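Local coordinates for protein interpain A (Prevotella intermedia, PDB 3BB7) that probably cleaves peptide bonds as a C10-family cysteine protease, present here as the zymogen piece that joins part of its propeptide to the catalytic domain, at residues Leu89-Trp94 and Ala122-Tyr127; Met98-Lys102 and Tyr170-Glu176; Ile152-Phe156 and Leu187-Ala192; Tyr161-Met166 and Ala181-Leu185. The protein carries 1 engineered substitution. All coordinates share one frame. Numbering follows the deposited sequence.

Contact 1: Leu89-Trp94 and Ala122-Tyr127; sequences LLTTTW and AQVLNY. Unlike the reference sequence in segment 122-127: Val-124 (reference Ala).
Helix 116-128 is the central helix of the papain-like fold, with the predicted nucleophile position at its N-terminal end. Its residues 122-127 pack on the irregular chain 89-94, extended at Leu-90, Thr-92 and Trp-94 but kinked between them. The register runs in opposite directions: Thr-92 CA is 6.8 Å from Gln-123 CA, and Leu-90 CA is 6.2 Å from Tyr-127 CA. Ala-122 CB lies 4.0 Å from Trp-94 CZ3. The indole (chi1 m) sends NE1 to Lys-167 O. Gln-123 (chi1 m, chi2 t) ties the helix to the loop. Its OE1 accepts from Thr-92 OG1 at 2.8 Å and from Trp-94 N at 3.1 Å, the latter nearly straight at 172°. Its NE2 bonds to Asn-283, and its CG sits 3.5 Å from Trp-94 CE3. Val-124, which replaces the reference Ala, points away. Asn-126 (chi1 t) brings CB to 3.6 Å from Trp-94 CH2. Tyr-127 (chi1 t) closes the apolar end: its CB is 3.8 Å from Leu-90 CD1, and its CE1 is 3.9 Å from Leu-89 CB. A water fills the gap in the middle. It donates to Thr-92 OG1 (2.8 Å) and Gln-123 O (2.7 Å), and accepts from Asn-126 ND2 at 3.1 Å.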
loop_
_atom_site.group_PDB
_atom_site.type_symbol
_atom_site.label_atom_id
_atom_site.label_comp_id
_atom_site.label_asym_id
_atom_site.label_seq_id
_atom_site.Cartn_x
_atom_site.Cartn_y
_atom_site.Cartn_z
ATOM N N LEU A 89 6.943 2.987 10.623
ATOM C CA LEU A 89 5.992 2.961 11.718
ATOM C C LEU A 89 5.267 1.634 11.928
ATOM O O LEU A 89 4.999 1.258 13.087
ATOM C CB LEU A 89 4.935 4.065 11.517
ATOM C CG LEU A 89 5.512 5.482 11.653
ATOM C CD1 LEU A 89 4.499 6.534 11.212
ATOM C CD2 LEU A 89 5.956 5.788 13.100
ATOM N N LEU A 90 4.902 0.942 10.836
ATOM C CA LEU A 90 4.140 -0.295 11.008
ATOM C C LEU A 90 5.033 -1.458 11.472
ATOM O O LEU A 90 6.246 -1.502 11.169
ATOM C CB LEU A 90 3.507 -0.685 9.668
ATOM C CG LEU A 90 2.137 -0.147 9.257
ATOM C CD1 LEU A 90 1.710 1.246 9.690
ATOM C CD2 LEU A 90 1.935 -0.404 7.750
ATOM N N THR A 91 4.427 -2.424 12.181
ATOM C CA THR A 91 5.158 -3.650 12.571
ATOM C C THR A 91 4.595 -4.902 11.888
ATOM O O THR A 91 5.138 -6.002 12.038
ATOM C CB THR A 91 5.098 -3.842 14.095
ATOM O OG1 THR A 91 3.733 -3.822 14.532
ATOM C CG2 THR A 91 5.877 -2.687 14.785
ATOM N N THR A 92 3.498 -4.731 11.147
ATOM C CA THR A 92 2.824 -5.858 10.540
ATOM C C THR A 92 3.390 -6.144 9.143
ATOM O O THR A 92 3.943 -5.259 8.476
ATOM C CB THR A 92 1.322 -5.581 10.406
ATOM O OG1 THR A 92 1.125 -4.303 9.769
ATOM C CG2 THR A 92 0.657 -5.585 11.757
ATOM N N THR A 93 3.247 -7.392 8.706
ATOM C CA THR A 93 3.609 -7.779 7.362
ATOM C C THR A 93 2.453 -8.551 6.741
ATOM O O THR A 93 2.567 -9.721 6.390
ATOM C CB THR A 93 4.915 -8.610 7.330
ATOM O OG1 THR A 93 4.862 -9.632 8.330
ATOM C CG2 THR A 93 6.111 -7.706 7.578
ATOM N N TRP A 94 1.319 -7.877 6.611
ATOM C CA TRP A 94 0.107 -8.570 6.191
ATOM C C TRP A 94 -0.004 -8.766 4.685
ATOM O O TRP A 94 0.800 -8.209 3.923
ATOM C CB TRP A 94 -1.115 -7.842 6.771
ATOM C CG TRP A 94 -1.170 -7.947 8.287
ATOM C CD1 TRP A 94 -0.371 -8.723 9.089
ATOM C CD2 TRP A 94 -2.106 -7.308 9.156
ATOM N NE1 TRP A 94 -0.759 -8.615 10.411
ATOM C CE2 TRP A 94 -1.803 -7.732 10.483
ATOM C CE3 TRP A 94 -3.143 -6.368 8.962
ATOM C CZ2 TRP A 94 -2.497 -7.262 11.600
ATOM C CZ3 TRP A 94 -3.859 -5.920 10.071
ATOM C CH2 TRP A 94 -3.521 -6.364 11.379
ATOM N N ALA A 122 -6.345 -2.092 6.503
ATOM C CA ALA A 122 -6.311 -2.860 7.760
ATOM C C ALA A 122 -4.999 -2.595 8.518
ATOM O O ALA A 122 -5.007 -2.458 9.748
ATOM C CB ALA A 122 -6.517 -4.348 7.457
ATOM N N GLN A 123 -3.884 -2.514 7.791
ATOM C CA GLN A 123 -2.607 -2.295 8.486
ATOM C C GLN A 123 -2.558 -0.899 9.109
ATOM O O GLN A 123 -2.019 -0.723 10.207
ATOM C CB GLN A 123 -1.417 -2.533 7.580
ATOM C CG GLN A 123 -1.266 -3.994 7.164
ATOM C CD GLN A 123 0.057 -4.281 6.472
ATOM O OE1 GLN A 123 0.985 -4.847 7.075
ATOM N NE2 GLN A 123 0.153 -3.899 5.205
ATOM N N VAL A 124 -3.103 0.110 8.426
ATOM C CA VAL A 124 -3.161 1.431 9.043
ATOM C C VAL A 124 -4.101 1.454 10.255
ATOM O O VAL A 124 -3.736 2.002 11.289
ATOM C CB VAL A 124 -3.544 2.498 7.992
ATOM C CG1 VAL A 124 -3.737 3.903 8.676
ATOM C CG2 VAL A 124 -2.435 2.585 6.949
ATOM N N LEU A 125 -5.291 0.864 10.160
ATOM C CA LEU A 125 -6.196 0.830 11.333
ATOM C C LEU A 125 -5.563 0.095 12.507
ATOM O O LEU A 125 -5.653 0.538 13.666
ATOM C CB LEU A 125 -7.518 0.162 10.963
ATOM C CG LEU A 125 -8.587 1.145 10.427
ATOM C CD1 LEU A 125 -8.052 2.150 9.382
ATOM C CD2 LEU A 125 -9.850 0.440 9.948
ATOM N N ASN A 126 -4.853 -0.990 12.224
ATOM C CA ASN A 126 -4.213 -1.737 13.285
ATOM C C ASN A 126 -3.100 -0.917 13.956
ATOM O O ASN A 126 -2.847 -1.040 15.150
ATOM C CB ASN A 126 -3.613 -3.047 12.758
ATOM C CG ASN A 126 -2.946 -3.840 13.873
ATOM O OD1 ASN A 126 -3.611 -4.299 14.823
ATOM N ND2 ASN A 126 -1.628 -4.005 13.765
ATOM N N TYR A 127 -2.389 -0.111 13.171
ATOM C CA TYR A 127 -1.363 0.773 13.748
ATOM C C TYR A 127 -1.982 1.672 14.831
ATOM O O TYR A 127 -1.401 1.869 15.927
ATOM C CB TYR A 127 -0.699 1.592 12.637
ATOM C CG TYR A 127 0.232 2.630 13.212
ATOM C CD1 TYR A 127 1.497 2.266 13.701
ATOM C CD2 TYR A 127 -0.174 3.951 13.332
ATOM C CE1 TYR A 127 2.350 3.219 14.259
ATOM C CE2 TYR A 127 0.690 4.941 13.910
ATOM C CZ TYR A 127 1.943 4.551 14.356
ATOM O OH TYR A 127 2.796 5.457 14.954
HETATM O O HOH W 1 -0.356 -2.565 11.376
#

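Contact 2: Met98-Lys102 and Tyr170-Glu176; sequences MPYNK and YSGNYTE
Pro-99 sets its CG over one face of the Tyr-174 ring. This is a CH-pi contact: Pro-99 CG is 4.1 Å from the Tyr-174 ring centroid and 24° off the normal. The peptide before Pro-99 is cis. A type I beta turn follows from Pro-99 to Lys-102, closed by Lys-102 N to Pro-99 O at 3.0 Å. The facing loop 170-176 has no regular structure until Thr-175, the N-cap of helix 176-192. Backbones come nearest at Pro-99 CA and Tyr-170 CA, 7.4 Å apart. Pro-99 CG also touches Tyr-170 CD2 at 3.6 Å. Tyr-170 and Tyr-100, both chi1 m, meet obliquely, with centroids 5.4 Å apart and planes at 80°. Tyr-100 OH sits near the plane of the Tyr-170 ring and 3.3 Å from Tyr-170 CB. Tyr-174 takes chi1 p. The extended Lys-102 side chain (all t) makes a long salt bridge, Lys-102 NZ to Glu-176 OE1 at 3.6 Å. Tyr-170 OH bonds to Glu-178 O. Trp-94, before helix 116-128, meets the rings of Tyr-100 and Tyr-170. The contact joins two catalytic-domain loops at the start of helix 176-192, where Pro-99 rests on Ala-179, and both Tyr-100 and Tyr-170 touch Val-182.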
loop_
_atom_site.group_PDB
_atom_site.type_symbol
_atom_site.label_atom_id
_atom_site.label_comp_id
_atom_site.label_asym_id
_atom_site.label_seq_id
_atom_site.Cartn_x
_atom_site.Cartn_y
_atom_site.Cartn_z
ATOM N N MET A 98 -4.532 -16.570 2.898
ATOM C CA MET A 98 -4.827 -17.074 4.247
ATOM C C MET A 98 -3.822 -16.579 5.287
ATOM O O MET A 98 -2.635 -16.509 4.997
ATOM C CB MET A 98 -4.948 -18.606 4.254
ATOM C CG MET A 98 -6.223 -19.064 3.571
ATOM S SD MET A 98 -7.737 -18.698 4.513
ATOM C CE MET A 98 -7.494 -19.745 5.961
ATOM N N PRO A 99 -4.289 -16.245 6.493
ATOM C CA PRO A 99 -5.666 -16.288 6.977
ATOM C C PRO A 99 -6.453 -14.990 6.784
ATOM O O PRO A 99 -7.619 -14.903 7.212
ATOM C CB PRO A 99 -5.485 -16.528 8.475
ATOM C CG PRO A 99 -4.196 -15.755 8.778
ATOM C CD PRO A 99 -3.340 -15.865 7.559
ATOM N N TYR A 100 -5.831 -13.990 6.157
ATOM C CA TYR A 100 -6.461 -12.681 5.978
ATOM C C TYR A 100 -7.806 -12.778 5.297
ATOM O O TYR A 100 -8.707 -11.985 5.609
ATOM C CB TYR A 100 -5.528 -11.786 5.166
ATOM C CG TYR A 100 -4.106 -11.792 5.735
ATOM C CD1 TYR A 100 -3.056 -12.461 5.077
ATOM C CD2 TYR A 100 -3.820 -11.170 6.970
ATOM C CE1 TYR A 100 -1.748 -12.491 5.637
ATOM C CE2 TYR A 100 -2.527 -11.184 7.498
ATOM C CZ TYR A 100 -1.515 -11.863 6.845
ATOM O OH TYR A 100 -0.269 -11.812 7.429
ATOM N N ASN A 101 -7.917 -13.728 4.352
ATOM C CA ASN A 101 -9.150 -13.895 3.572
ATOM C C ASN A 101 -10.063 -15.005 4.084
ATOM O O ASN A 101 -10.978 -15.424 3.357
ATOM C CB ASN A 101 -8.814 -14.150 2.088
ATOM C CG ASN A 101 -8.128 -15.511 1.862
ATOM O OD1 ASN A 101 -7.660 -16.129 2.817
ATOM N ND2 ASN A 101 -8.088 -15.980 0.594
ATOM N N LYS A 102 -9.837 -15.485 5.306
ATOM C CA LYS A 102 -10.571 -16.651 5.867
ATOM C C LYS A 102 -12.078 -16.512 5.793
ATOM O O LYS A 102 -12.801 -17.509 5.623
ATOM C CB LYS A 102 -10.145 -16.867 7.353
ATOM C CG LYS A 102 -10.762 -18.032 8.118
ATOM C CD LYS A 102 -10.049 -18.211 9.464
ATOM C CE LYS A 102 -10.910 -19.029 10.379
ATOM N NZ LYS A 102 -10.209 -19.333 11.650
ATOM N N TYR A 170 1.702 -13.470 10.096
ATOM C CA TYR A 170 0.887 -14.673 10.019
ATOM C C TYR A 170 1.489 -15.698 9.046
ATOM O O TYR A 170 0.794 -16.608 8.621
ATOM C CB TYR A 170 -0.537 -14.342 9.554
ATOM C CG TYR A 170 -1.398 -13.662 10.607
ATOM C CD1 TYR A 170 -1.429 -12.256 10.711
ATOM C CD2 TYR A 170 -2.191 -14.412 11.476
ATOM C CE1 TYR A 170 -2.220 -11.611 11.662
ATOM C CE2 TYR A 170 -2.998 -13.775 12.450
ATOM C CZ TYR A 170 -3.009 -12.369 12.529
ATOM O OH TYR A 170 -3.779 -11.738 13.481
ATOM N N SER A 171 2.771 -15.556 8.708
ATOM C CA SER A 171 3.399 -16.482 7.758
ATOM C C SER A 171 3.876 -17.769 8.394
ATOM O O SER A 171 4.367 -18.672 7.680
ATOM C CB SER A 171 4.581 -15.809 7.061
ATOM O OG SER A 171 5.601 -15.530 8.000
ATOM N N GLY A 172 3.803 -17.867 9.715
ATOM C CA GLY A 172 4.137 -19.116 10.375
ATOM C C GLY A 172 2.981 -19.504 11.259
ATOM O O GLY A 172 1.857 -19.757 10.777
ATOM N N ASN A 173 3.233 -19.494 12.558
ATOM C CA ASN A 173 2.271 -19.991 13.523
ATOM C C ASN A 173 1.295 -18.904 13.949
ATOM O O ASN A 173 1.661 -17.722 14.001
ATOM C CB ASN A 173 3.000 -20.580 14.729
ATOM C CG ASN A 173 3.800 -21.823 14.357
ATOM O OD1 ASN A 173 3.652 -22.368 13.247
ATOM N ND2 ASN A 173 4.669 -22.262 15.258
ATOM N N TYR A 174 0.051 -19.308 14.213
ATOM C CA TYR A 174 -0.969 -18.401 14.773
ATOM C C TYR A 174 -2.163 -19.220 15.266
ATOM O O TYR A 174 -2.346 -20.361 14.830
ATOM C CB TYR A 174 -1.435 -17.396 13.718
ATOM C CG TYR A 174 -1.955 -17.983 12.411
ATOM C CD1 TYR A 174 -3.274 -18.399 12.295
ATOM C CD2 TYR A 174 -1.120 -18.082 11.276
ATOM C CE1 TYR A 174 -3.753 -18.925 11.081
ATOM C CE2 TYR A 174 -1.587 -18.602 10.070
ATOM C CZ TYR A 174 -2.893 -19.015 9.984
ATOM O OH TYR A 174 -3.391 -19.519 8.797
ATOM N N THR A 175 -2.962 -18.629 16.155
ATOM C CA THR A 175 -4.134 -19.265 16.728
ATOM C C THR A 175 -5.370 -18.916 15.908
ATOM O O THR A 175 -5.369 -17.943 15.148
ATOM C CB THR A 175 -4.428 -18.792 18.160
ATOM O OG1 THR A 175 -4.840 -17.412 18.123
ATOM C CG2 THR A 175 -3.213 -18.960 19.097
ATOM N N GLU A 176 -6.444 -19.663 16.111
ATOM C CA GLU A 176 -7.684 -19.343 15.406
ATOM C C GLU A 176 -8.198 -17.968 15.788
ATOM O O GLU A 176 -8.695 -17.252 14.922
ATOM C CB GLU A 176 -8.766 -20.378 15.675
ATOM C CG GLU A 176 -9.991 -20.168 14.792
ATOM C CD GLU A 176 -10.974 -21.293 14.854
ATOM O OE1 GLU A 176 -11.007 -22.091 13.885
ATOM O OE2 GLU A 176 -11.686 -21.396 15.868
#

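Contact 3: Ile152-Phe156 and Leu187-Ala192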
loop_
_atom_site.group_PDB
_atom_site.type_symbol
_atom_site.label_atom_id
_atom_site.label_comp_id
_atom_site.label_asym_id
_atom_site.label_seq_id
_atom_site.Cartn_x
_atom_site.Cartn_y
_atom_site.Cartn_z
ATOM N N ILE A 152 -21.625 -10.596 0.655
ATOM C CA ILE A 152 -20.473 -10.498 1.550
ATOM C C ILE A 152 -20.758 -9.276 2.426
ATOM O O ILE A 152 -20.750 -8.145 1.951
ATOM C CB ILE A 152 -19.165 -10.323 0.754
ATOM C CG1 ILE A 152 -18.918 -11.558 -0.152
ATOM C CG2 ILE A 152 -17.998 -10.052 1.717
ATOM C CD1 ILE A 152 -17.907 -11.303 -1.273
ATOM N N SER A 153 -21.030 -9.518 3.712
ATOM C CA SER A 153 -21.578 -8.489 4.597
ATOM C C SER A 153 -20.668 -8.201 5.777
ATOM O O SER A 153 -19.943 -9.085 6.238
ATOM C CB SER A 153 -22.941 -8.949 5.120
ATOM O OG SER A 153 -23.817 -9.159 4.022
ATOM N N ALA A 154 -20.758 -6.975 6.289
ATOM C CA ALA A 154 -20.056 -6.588 7.493
ATOM C C ALA A 154 -21.017 -5.825 8.408
ATOM O O ALA A 154 -21.668 -4.859 7.971
ATOM C CB ALA A 154 -18.910 -5.691 7.105
ATOM N N ASP A 155 -21.123 -6.261 9.658
ATOM C CA ASP A 155 -21.901 -5.528 10.664
ATOM C C ASP A 155 -20.927 -4.744 11.521
ATOM O O ASP A 155 -20.529 -5.169 12.619
ATOM C CB ASP A 155 -22.709 -6.507 11.514
ATOM C CG ASP A 155 -23.576 -5.799 12.538
ATOM O OD1 ASP A 155 -23.540 -4.534 12.589
ATOM O OD2 ASP A 155 -24.275 -6.522 13.304
ATOM N N PHE A 156 -20.491 -3.596 10.996
ATOM C CA PHE A 156 -19.479 -2.781 11.682
ATOM C C PHE A 156 -19.945 -2.358 13.080
ATOM O O PHE A 156 -19.156 -2.351 14.055
ATOM C CB PHE A 156 -19.109 -1.523 10.876
ATOM C CG PHE A 156 -18.782 -1.767 9.419
ATOM C CD1 PHE A 156 -17.469 -1.969 8.995
ATOM C CD2 PHE A 156 -19.783 -1.681 8.453
ATOM C CE1 PHE A 156 -17.162 -2.116 7.658
ATOM C CE2 PHE A 156 -19.497 -1.882 7.084
ATOM C CZ PHE A 156 -18.182 -2.095 6.693
ATOM N N LEU A 187 -12.060 -8.231 6.081
ATOM C CA LEU A 187 -13.364 -8.298 5.432
ATOM C C LEU A 187 -14.060 -6.941 5.566
ATOM O O LEU A 187 -14.574 -6.391 4.602
ATOM C CB LEU A 187 -14.194 -9.394 6.082
ATOM C CG LEU A 187 -15.712 -9.307 5.919
ATOM C CD1 LEU A 187 -15.990 -9.688 4.541
ATOM C CD2 LEU A 187 -16.404 -10.237 6.898
ATOM N N HIS A 188 -14.019 -6.365 6.761
ATOM C CA HIS A 188 -14.714 -5.100 6.984
ATOM C C HIS A 188 -14.092 -3.971 6.177
ATOM O O HIS A 188 -14.823 -3.145 5.599
ATOM C CB HIS A 188 -14.735 -4.791 8.465
ATOM C CG HIS A 188 -15.696 -5.642 9.225
ATOM N ND1 HIS A 188 -16.338 -5.189 10.358
ATOM C CD2 HIS A 188 -16.168 -6.896 8.989
ATOM C CE1 HIS A 188 -17.134 -6.146 10.817
ATOM N NE2 HIS A 188 -17.071 -7.179 9.991
ATOM N N CYS A 189 -12.761 -3.965 6.076
ATOM C CA CYS A 189 -12.093 -2.923 5.259
ATOM C C CYS A 189 -12.481 -3.061 3.800
ATOM O O CYS A 189 -12.657 -2.029 3.110
ATOM C CB CYS A 189 -10.580 -2.991 5.413
ATOM S SG CYS A 189 -10.016 -2.422 7.040
ATOM N N GLY A 190 -12.587 -4.304 3.312
ATOM C CA GLY A 190 -13.024 -4.497 1.913
ATOM C C GLY A 190 -14.464 -4.046 1.688
ATOM O O GLY A 190 -14.763 -3.301 0.731
ATOM N N VAL A 191 -15.392 -4.532 2.515
ATOM C CA VAL A 191 -16.807 -4.170 2.339
ATOM C C VAL A 191 -16.977 -2.640 2.430
ATOM O O VAL A 191 -17.693 -2.027 1.632
ATOM C CB VAL A 191 -17.680 -4.893 3.368
ATOM C CG1 VAL A 191 -19.108 -4.332 3.352
ATOM C CG2 VAL A 191 -17.656 -6.413 3.075
ATOM N N ALA A 192 -16.308 -2.014 3.398
ATOM C CA ALA A 192 -16.348 -0.539 3.543
ATOM C C ALA A 192 -15.859 0.196 2.293
ATOM O O ALA A 192 -16.333 1.304 2.003
ATOM C CB ALA A 192 -15.545 -0.101 4.720
HETATM O O HOH W 2 -19.899 -8.696 10.539
#
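Strand 152-154 crosses the last turns of helix 176-192 nearly at right angles. The two short axes approach to 7.9 Å at 104°, with a signed crossing angle of -104°. The backbones are nearest at Ala-154 CA and His-188 CA, 5.6 Å apart. Beyond Ala-154 the chain leads to Phe-156, whose ring comes back to the helix. The small Ala-154 lets the two elements come close. Its CB stands over a face of the His-188 ring, 3.7 Å from the centroid, a CH-pi contact. Val-191 CG1 is 4.0 Å from Ala-154 CB. Ile-152 CG2 reaches Leu-187 CD1 at 3.5 Å and Val-191 CG2 at 3.9 Å. The Phe-156 ring meets His-188 obliquely, with centroids 5.1 Å apart. The edge of the Phe-156 ring faces the helix backbone, with Phe-156 CE1 3.3 Å from His-188 O. Polar links are few: a water accepts from Asp-155 N at 2.9 Å and lies 3.3 Å from His-188 NE2, while His-188 ND1 bonds to Tyr-161 OH. The contact sets a two-stranded hairpin of the catalytic domain against the helix. Strand 138-142 pairs with 150-154, and from the far side of the helix Cys-189 packs on helix 116-128.

Contact 4: Tyr161-Met166 and Ala181-Leu185; sequences YDWANM and AVATL
An inverse gamma turn centred on Asp-162 is the odd feature here, marked by a weak bond from Trp-163 N to Tyr-161 O at 3.0 Å. A short 3-10 turn at 163-164 follows, with Asn-165 N to Asp-162 O at 3.0 Å. Asn-165 ND2 also donates to Asp-162 OD1 at 2.9 Å. This compact loop of the catalytic domain packs along one side of helix 176-192. CA-CA distances are 5.3 Å for Asp-162 and Ala-181, 5.7 Å for Met-166 and Val-182, and 6.9 Å for Tyr-161 and Leu-185. Ala-181 is the close point: its CB is 3.9 Å from Asp-162 CB and 3.7 Å from Asn-165 CB. Leu-185 (chi1 t) packs CD2 at 3.7 Å from Trp-163 CZ3 and CD1 at 4.2 Å from Tyr-161 CD2. A water accepts from Asp-162 N at 2.9 Å and donates to Ala-181 O at 3.0 Å. The Met-166 side chain (m, m, t) lies against the helix. Its SD is 3.7 Å from Val-182 CA, and its CE is 3.2 Å from Ala-181 O.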
loop_
_atom_site.group_PDB
_atom_site.type_symbol
_atom_site.label_atom_id
_atom_site.label_comp_id
_atom_site.label_asym_id
_atom_site.label_seq_id
_atom_site.Cartn_x
_atom_site.Cartn_y
_atom_site.Cartn_z
ATOM N N TYR A 161 -13.495 -4.616 17.245
ATOM C CA TYR A 161 -12.285 -5.150 16.596
ATOM C C TYR A 161 -11.315 -5.702 17.630
ATOM O O TYR A 161 -11.052 -5.085 18.665
ATOM C CB TYR A 161 -11.644 -4.116 15.646
ATOM C CG TYR A 161 -12.638 -3.761 14.582
ATOM C CD1 TYR A 161 -13.347 -2.576 14.644
ATOM C CD2 TYR A 161 -12.935 -4.663 13.541
ATOM C CE1 TYR A 161 -14.350 -2.291 13.709
ATOM C CE2 TYR A 161 -13.902 -4.378 12.600
ATOM C CZ TYR A 161 -14.631 -3.188 12.694
ATOM O OH TYR A 161 -15.654 -2.928 11.776
ATOM N N ASP A 162 -10.812 -6.899 17.386
ATOM C CA ASP A 162 -10.029 -7.610 18.403
ATOM C C ASP A 162 -8.546 -7.252 18.274
ATOM O O ASP A 162 -7.711 -8.090 17.900
ATOM C CB ASP A 162 -10.283 -9.103 18.285
ATOM C CG ASP A 162 -9.701 -9.905 19.453
ATOM O OD1 ASP A 162 -9.782 -11.149 19.371
ATOM O OD2 ASP A 162 -9.189 -9.325 20.449
ATOM N N TRP A 163 -8.228 -5.992 18.571
ATOM C CA TRP A 163 -6.857 -5.482 18.402
ATOM C C TRP A 163 -5.792 -6.307 19.121
ATOM O O TRP A 163 -4.692 -6.481 18.608
ATOM C CB TRP A 163 -6.755 -4.017 18.847
ATOM C CG TRP A 163 -7.743 -3.134 18.132
ATOM C CD1 TRP A 163 -8.830 -2.509 18.660
ATOM C CD2 TRP A 163 -7.794 -2.889 16.718
ATOM N NE1 TRP A 163 -9.492 -1.797 17.696
ATOM C CE2 TRP A 163 -8.896 -2.043 16.478
ATOM C CE3 TRP A 163 -6.987 -3.269 15.638
ATOM C CZ2 TRP A 163 -9.217 -1.569 15.188
ATOM C CZ3 TRP A 163 -7.314 -2.817 14.350
ATOM C CH2 TRP A 163 -8.438 -1.992 14.130
ATOM N N ALA A 164 -6.135 -6.830 20.294
ATOM C CA ALA A 164 -5.151 -7.593 21.093
ATOM C C ALA A 164 -4.744 -8.906 20.427
ATOM O O ALA A 164 -3.703 -9.459 20.815
ATOM C CB ALA A 164 -5.689 -7.856 22.518
ATOM N N ASN A 165 -5.532 -9.394 19.454
ATOM C CA ASN A 165 -5.229 -10.650 18.747
ATOM C C ASN A 165 -4.741 -10.434 17.316
ATOM O O ASN A 165 -4.656 -11.398 16.527
ATOM C CB ASN A 165 -6.447 -11.596 18.774
ATOM C CG ASN A 165 -6.477 -12.487 20.000
ATOM O OD1 ASN A 165 -5.442 -13.021 20.436
ATOM N ND2 ASN A 165 -7.662 -12.645 20.576
ATOM N N MET A 166 -4.377 -9.193 16.982
ATOM C CA MET A 166 -3.774 -8.917 15.669
ATOM C C MET A 166 -2.266 -9.138 15.717
ATOM O O MET A 166 -1.518 -8.296 16.181
ATOM C CB MET A 166 -4.055 -7.480 15.213
ATOM C CG MET A 166 -5.461 -7.051 15.302
ATOM S SD MET A 166 -6.420 -7.664 13.941
ATOM C CE MET A 166 -8.029 -6.885 14.307
ATOM N N ALA A 181 -9.346 -12.501 14.188
ATOM C CA ALA A 181 -9.196 -11.081 14.472
ATOM C C ALA A 181 -8.841 -10.342 13.217
ATOM O O ALA A 181 -9.502 -9.368 12.869
ATOM C CB ALA A 181 -8.144 -10.853 15.523
ATOM N N VAL A 182 -7.777 -10.790 12.540
ATOM C CA VAL A 182 -7.343 -10.083 11.356
ATOM C C VAL A 182 -8.303 -10.296 10.174
ATOM O O VAL A 182 -8.494 -9.357 9.379
ATOM C CB VAL A 182 -5.857 -10.390 10.986
ATOM C CG1 VAL A 182 -5.670 -11.804 10.419
ATOM C CG2 VAL A 182 -5.341 -9.367 10.003
ATOM N N ALA A 183 -8.893 -11.495 10.055
ATOM C CA ALA A 183 -9.801 -11.771 8.941
ATOM C C ALA A 183 -11.047 -10.895 9.007
ATOM O O ALA A 183 -11.552 -10.492 7.978
ATOM C CB ALA A 183 -10.198 -13.229 8.936
ATOM N N THR A 184 -11.559 -10.646 10.223
ATOM C CA THR A 184 -12.714 -9.771 10.403
ATOM C C THR A 184 -12.368 -8.363 9.930
ATOM O O THR A 184 -13.139 -7.764 9.183
ATOM C CB THR A 184 -13.129 -9.763 11.879
ATOM O OG1 THR A 184 -13.538 -11.092 12.255
ATOM C CG2 THR A 184 -14.256 -8.775 12.108
ATOM N N LEU A 185 -11.216 -7.843 10.371
ATOM C CA LEU A 185 -10.780 -6.511 9.979
ATOM C C LEU A 185 -10.603 -6.395 8.451
ATOM O O LEU A 185 -11.063 -5.428 7.833
ATOM C CB LEU A 185 -9.488 -6.146 10.727
ATOM C CG LEU A 185 -8.889 -4.771 10.409
ATOM C CD1 LEU A 185 -9.878 -3.631 10.824
ATOM C CD2 LEU A 185 -7.561 -4.582 11.100
HETATM O O HOH W 3 -11.408 -8.117 14.772
#

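Overall arrangement
Helix 176-192 links all four contacts. Contacts 3 and 4 use it directly, contact 2 lies at its start, and contact 1 packs against it. Contact 4 is the middle piece, with its centre about 11 Å from those of contacts 1 and 2 and about 13 Å from that of contact 3. Trp-94 of contact 1 touches Tyr-100 and Tyr-170 of contact 2 and Val-182 of contact 4. Tyr-161 of contact 4 meets His-188 of contact 3. Ala-116 is the engineered replacement of the predicted nucleophile. The side chain of Gln-123 is about 9 Å from that of Ala-116, and the side chain of Tyr-100 is about 11 Å from it. Contacts 3 and 4 lie away from the active site.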